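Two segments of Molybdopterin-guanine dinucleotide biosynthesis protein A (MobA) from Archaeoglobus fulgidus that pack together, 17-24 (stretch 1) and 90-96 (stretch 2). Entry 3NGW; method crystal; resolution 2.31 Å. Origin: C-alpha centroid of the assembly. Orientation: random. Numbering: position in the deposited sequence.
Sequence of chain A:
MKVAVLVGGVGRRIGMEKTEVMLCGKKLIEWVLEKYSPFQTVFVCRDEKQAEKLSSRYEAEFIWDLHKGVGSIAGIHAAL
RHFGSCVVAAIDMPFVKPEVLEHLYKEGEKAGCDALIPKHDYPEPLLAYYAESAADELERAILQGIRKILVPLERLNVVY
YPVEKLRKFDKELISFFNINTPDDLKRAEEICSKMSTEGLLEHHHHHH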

ATOM      1  N   GLU A  17      11.502 -11.503  -5.065  1.00 44.92           N
ATOM      2  CA  GLU A  17      10.196 -11.028  -4.637  1.00 48.74           C
ATOM      3  C   GLU A  17      10.314 -10.170  -3.396  1.00 38.21           C
ATOM      4  O   GLU A  17      11.056 -10.490  -2.471  1.00 41.60           O
ATOM      5  CB  GLU A  17       9.258 -12.205  -4.385  1.00 55.59           C
ATOM      6  CG  GLU A  17       8.760 -12.842  -5.668  1.00 54.78           C
ATOM      7  CD  GLU A  17       7.787 -13.965  -5.419  1.00 51.10           C
ATOM      8  OE1 GLU A  17       6.743 -13.725  -4.776  1.00 61.05           O
ATOM      9  OE2 GLU A  17       8.064 -15.093  -5.870  1.00 65.63           O
ATOM     10  N   LYS A  18       9.572  -9.074  -3.383  1.00 38.01           N
ATOM     11  CA  LYS A  18       9.619  -8.146  -2.269  1.00 38.27           C
ATOM     12  C   LYS A  18       9.399  -8.796  -0.911  1.00 43.44           C
ATOM     13  O   LYS A  18      10.072  -8.457   0.068  1.00 47.58           O
ATOM     14  CB  LYS A  18       8.589  -7.043  -2.463  1.00 32.60           C
ATOM     15  CG  LYS A  18       9.177  -5.654  -2.418  1.00 42.96           C
ATOM     16  CD  LYS A  18       9.870  -5.314  -3.715  1.00 46.31           C
ATOM     17  CE  LYS A  18      10.141  -3.835  -3.783  1.00 41.84           C
ATOM     18  NZ  LYS A  18      10.151  -3.365  -5.188  1.00 54.33           N
ATOM     19  N   THR A  19       8.454  -9.726  -0.851  1.00 39.52           N
ATOM     20  CA  THR A  19       8.126 -10.405   0.395  1.00 38.03           C
ATOM     21  C   THR A  19       9.317 -11.128   1.008  1.00 42.13           C
ATOM     22  O   THR A  19       9.463 -11.195   2.230  1.00 39.10           O
ATOM     23  CB  THR A  19       6.986 -11.420   0.180  1.00 37.67           C
ATOM     24  OG1 THR A  19       7.376 -12.377  -0.812  1.00 43.57           O
ATOM     25  CG2 THR A  19       5.727 -10.716  -0.286  1.00 27.45           C
ATOM     26  N   GLU A  20      10.178 -11.653   0.148  1.00 43.66           N
ATOM     27  CA  GLU A  20      11.339 -12.397   0.600  1.00 44.76           C
ATOM     28  C   GLU A  20      12.553 -11.557   0.998  1.00 39.41           C
ATOM     29  O   GLU A  20      13.487 -12.074   1.607  1.00 47.59           O
ATOM     30  CB  GLU A  20      11.719 -13.420  -0.474  1.00 38.13           C
ATOM     31  CG  GLU A  20      10.549 -14.322  -0.884  1.00 46.95           C
ATOM     32  CD  GLU A  20       9.726 -14.810   0.314  1.00 54.31           C
ATOM     33  OE1 GLU A  20      10.307 -15.432   1.226  1.00 50.90           O
ATOM     34  OE2 GLU A  20       8.499 -14.570   0.344  1.00 49.60           O
ATOM     35  N   VAL A  21      12.539 -10.271   0.665  1.00 37.54           N
ATOM     36  CA  VAL A  21      13.647  -9.381   1.006  1.00 37.67           C
ATOM     37  C   VAL A  21      13.933  -9.406   2.508  1.00 43.90           C
ATOM     38  O   VAL A  21      13.018  -9.305   3.328  1.00 44.80           O
ATOM     39  CB  VAL A  21      13.344  -7.930   0.591  1.00 45.75           C
ATOM     40  CG1 VAL A  21      14.492  -7.020   0.983  1.00 48.62           C
ATOM     41  CG2 VAL A  21      13.094  -7.866  -0.903  1.00 50.48           C
HETATM   42  N   MSE A  22      15.209  -9.536   2.856  1.00 50.89           N
HETATM   43  CA  MSE A  22      15.630  -9.592   4.255  1.00 52.92           C
HETATM   44  C   MSE A  22      15.959  -8.227   4.826  1.00 46.80           C
HETATM   45  O   MSE A  22      16.922  -7.589   4.411  1.00 50.53           O
HETATM   46  CB  MSE A  22      16.856 -10.493   4.396  1.00 56.19           C
HETATM   47  CG  MSE A  22      16.553 -11.960   4.217  1.00 69.22           C
HETATM   48 SE   MSE A  22      15.538 -12.657   5.707  1.00 87.53          SE
HETATM   49  CE  MSE A  22      17.041 -13.074   6.880  1.00 81.24           C
ATOM     50  N   LEU A  23      15.159  -7.790   5.786  1.00 43.77           N
ATOM     51  CA  LEU A  23      15.374  -6.506   6.422  1.00 42.54           C
ATOM     52  C   LEU A  23      15.685  -6.776   7.884  1.00 47.84           C
ATOM     53  O   LEU A  23      14.822  -7.233   8.629  1.00 53.73           O
ATOM     54  CB  LEU A  23      14.120  -5.656   6.324  1.00 46.28           C
ATOM     55  CG  LEU A  23      14.283  -4.192   5.926  1.00 47.22           C
ATOM     56  CD1 LEU A  23      13.075  -3.447   6.453  1.00 51.58           C
ATOM     57  CD2 LEU A  23      15.560  -3.593   6.491  1.00 53.47           C
ATOM     58  N   CYS A  24      16.919  -6.500   8.289  1.00 45.23           N
ATOM     59  CA  CYS A  24      17.338  -6.724   9.663  1.00 47.49           C
ATOM     60  C   CYS A  24      17.017  -8.140  10.111  1.00 47.24           C
ATOM     61  O   CYS A  24      16.475  -8.350  11.193  1.00 47.51           O
ATOM     62  CB  CYS A  24      16.670  -5.715  10.603  1.00 49.81           C
ATOM     63  SG  CYS A  24      17.672  -4.212  10.880  1.00 54.09           S
ATOM     64  N   ALA A  90       1.841  -0.006   0.645  1.00 44.71           N
ATOM     65  CA  ALA A  90       2.586  -0.978  -0.125  1.00 39.94           C
ATOM     66  C   ALA A  90       3.655  -1.602   0.760  1.00 40.99           C
ATOM     67  O   ALA A  90       4.166  -0.965   1.684  1.00 44.03           O
ATOM     68  CB  ALA A  90       3.210  -0.312  -1.325  1.00 31.44           C
ATOM     69  N   ILE A  91       3.969  -2.860   0.482  1.00 31.28           N
ATOM     70  CA  ILE A  91       4.983  -3.582   1.223  1.00 34.51           C
ATOM     71  C   ILE A  91       6.333  -2.904   1.013  1.00 38.09           C
ATOM     72  O   ILE A  91       7.243  -3.076   1.815  1.00 42.44           O
ATOM     73  CB  ILE A  91       5.080  -5.035   0.729  1.00 31.86           C
ATOM     74  CG1 ILE A  91       5.974  -5.845   1.659  1.00 34.64           C
ATOM     75  CG2 ILE A  91       5.651  -5.062  -0.681  1.00 33.20           C
ATOM     76  CD1 ILE A  91       5.912  -7.346   1.415  1.00 27.90           C
ATOM     77  N   ASP A  92       6.446  -2.137  -0.070  1.00 40.83           N
ATOM     78  CA  ASP A  92       7.679  -1.432  -0.403  1.00 43.57           C
ATOM     79  C   ASP A  92       8.063  -0.422   0.671  1.00 43.19           C
ATOM     80  O   ASP A  92       9.208   0.026   0.729  1.00 49.93           O
ATOM     81  CB  ASP A  92       7.542  -0.705  -1.745  1.00 47.20           C
ATOM     82  CG  ASP A  92       7.097  -1.625  -2.871  1.00 55.68           C
ATOM     83  OD1 ASP A  92       5.982  -2.190  -2.787  1.00 55.90           O
ATOM     84  OD2 ASP A  92       7.859  -1.779  -3.849  1.00 61.00           O
HETATM   85  N   MSE A  93       7.104  -0.052   1.510  1.00 38.19           N
HETATM   86  CA  MSE A  93       7.343   0.893   2.597  1.00 40.39           C
HETATM   87  C   MSE A  93       7.203   0.126   3.919  1.00 36.83           C
HETATM   88  O   MSE A  93       6.115   0.048   4.487  1.00 39.90           O
HETATM   89  CB  MSE A  93       6.321   2.036   2.516  1.00 33.01           C
HETATM   90  CG  MSE A  93       6.542   2.971   1.335  1.00 38.88           C
HETATM   91 SE   MSE A  93       5.113   4.247   1.001  1.00 55.12          SE
HETATM   92  CE  MSE A  93       4.215   3.330  -0.455  1.00 44.57           C
ATOM     93  N   PRO A  94       8.304  -0.455   4.420  1.00 31.00           N
ATOM     94  CA  PRO A  94       8.291  -1.223   5.668  1.00 37.51           C
ATOM     95  C   PRO A  94       8.336  -0.416   6.961  1.00 42.26           C
ATOM     96  O   PRO A  94       8.143  -0.976   8.037  1.00 38.79           O
ATOM     97  CB  PRO A  94       9.521  -2.097   5.528  1.00 31.17           C
ATOM     98  CG  PRO A  94      10.481  -1.135   4.923  1.00 31.37           C
ATOM     99  CD  PRO A  94       9.643  -0.509   3.810  1.00 32.75           C
ATOM    100  N   PHE A  95       8.593   0.886   6.862  1.00 38.92           N
ATOM    101  CA  PHE A  95       8.679   1.727   8.051  1.00 34.04           C
ATOM    102  C   PHE A  95       7.460   2.594   8.293  1.00 42.58           C
ATOM    103  O   PHE A  95       7.520   3.523   9.096  1.00 42.13           O
ATOM    104  CB  PHE A  95       9.915   2.619   7.968  1.00 42.14           C
ATOM    105  CG  PHE A  95      11.181   1.862   7.754  1.00 43.24           C
ATOM    106  CD1 PHE A  95      11.528   0.817   8.606  1.00 41.94           C
ATOM    107  CD2 PHE A  95      12.019   2.173   6.691  1.00 44.37           C
ATOM    108  CE1 PHE A  95      12.698   0.093   8.409  1.00 45.54           C
ATOM    109  CE2 PHE A  95      13.191   1.460   6.482  1.00 50.45           C
ATOM    110  CZ  PHE A  95      13.530   0.413   7.342  1.00 54.43           C
ATOM    111  N   VAL A  96       6.358   2.295   7.611  1.00 38.59           N
ATOM    112  CA  VAL A  96       5.149   3.081   7.778  1.00 34.78           C
ATOM    113  C   VAL A  96       4.712   3.133   9.227  1.00 38.97           C
ATOM    114  O   VAL A  96       4.743   2.127   9.930  1.00 36.92           O
ATOM    115  CB  VAL A  96       3.987   2.524   6.951  1.00 37.68           C
ATOM    116  CG1 VAL A  96       2.699   3.231   7.344  1.00 32.62           C
ATOM    117  CG2 VAL A  96       4.264   2.721   5.467  1.00 33.35           C
TER

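This is a small, side-chain-mediated contact between a stretch with a short 3-10 segment and strand and a stretch without regular helix or strand, joined by one salt bridge and two apolar patches, with no backbone hydrogen bond passing between them. The two stretches bury 276 Å² in all, and the residues that touch are at least 71 positions apart in sequence, so the contact is a tertiary one between distant parts of the chain.

Each segment has hydrogen bonds within its own backbone. In stretch 1, residues 18-20 form a short 3-10 segment, held by Glu-20 N to Glu-17 O at 3.0 Å and Val-21 N to Lys-18 O at 3.1 Å; residues 22-23 then extend as strand. In stretch 2, a type I turn runs from Ala-90 to Met-93, closed by Met-93 N to Ala-90 O at 3.1 Å. The backbones stay well apart: Lys-18 CA lies 7.2 Å from Asp-92 CA, and Leu-23 CA lies 8.9 Å from Pro-94 CA. Gaps of this size leave room for side chains to do the joining.

Lys-18 works at two levels. Its CA-to-CB bond points toward stretch 2, and CB rests 4.0 Å from Ile-91 CG2, so the aliphatic base of the lysine meets a methyl group. Farther out, Lys-18 NZ reaches Asp-92 OD2 at 3.1 Å, a salt bridge whose hydrogen bond is weak. Lys-18 CE is equally close to Asp-92 OD2, at 3.1 Å, so the carboxylate oxygen sits beside the end of the chain rather than straight beyond NZ; charge attraction does not require the directionality of a good hydrogen bond. Asp-92 starts sideways at CB, but its end comes nearer to stretch 1.

Thr-19 extends the apolar part of this site. Its CG2 lies 3.8 Å from Ile-91 CD1, while its OG1 donates to Glu-20 OE2 at 2.7 Å within stretch 1. The threonine thus satisfies its hydroxyl locally and offers a methyl across the gap. The CA-to-CB bond of Ile-91, whose chi1 and chi2 are both t, points toward stretch 1, and the residue meets both neighbours through different carbons.

The second apolar patch centres on Leu-23. One methyl, CD1, approaches Pro-94 CG at 3.8 Å and Phe-95 CZ at 4.0 Å, meeting the aromatic ring obliquely. The CA-to-CB bonds of Leu-23 and Pro-94 point toward each other's stretches, whereas Phe-95 leaves its backbone sideways and brings its ring end nearer.

The rule to read here is economical: hydrogen bonds lie within each backbone, a few carbon contacts, mostly of methyl groups, bridge the gap, and one ion pair adds a polar link.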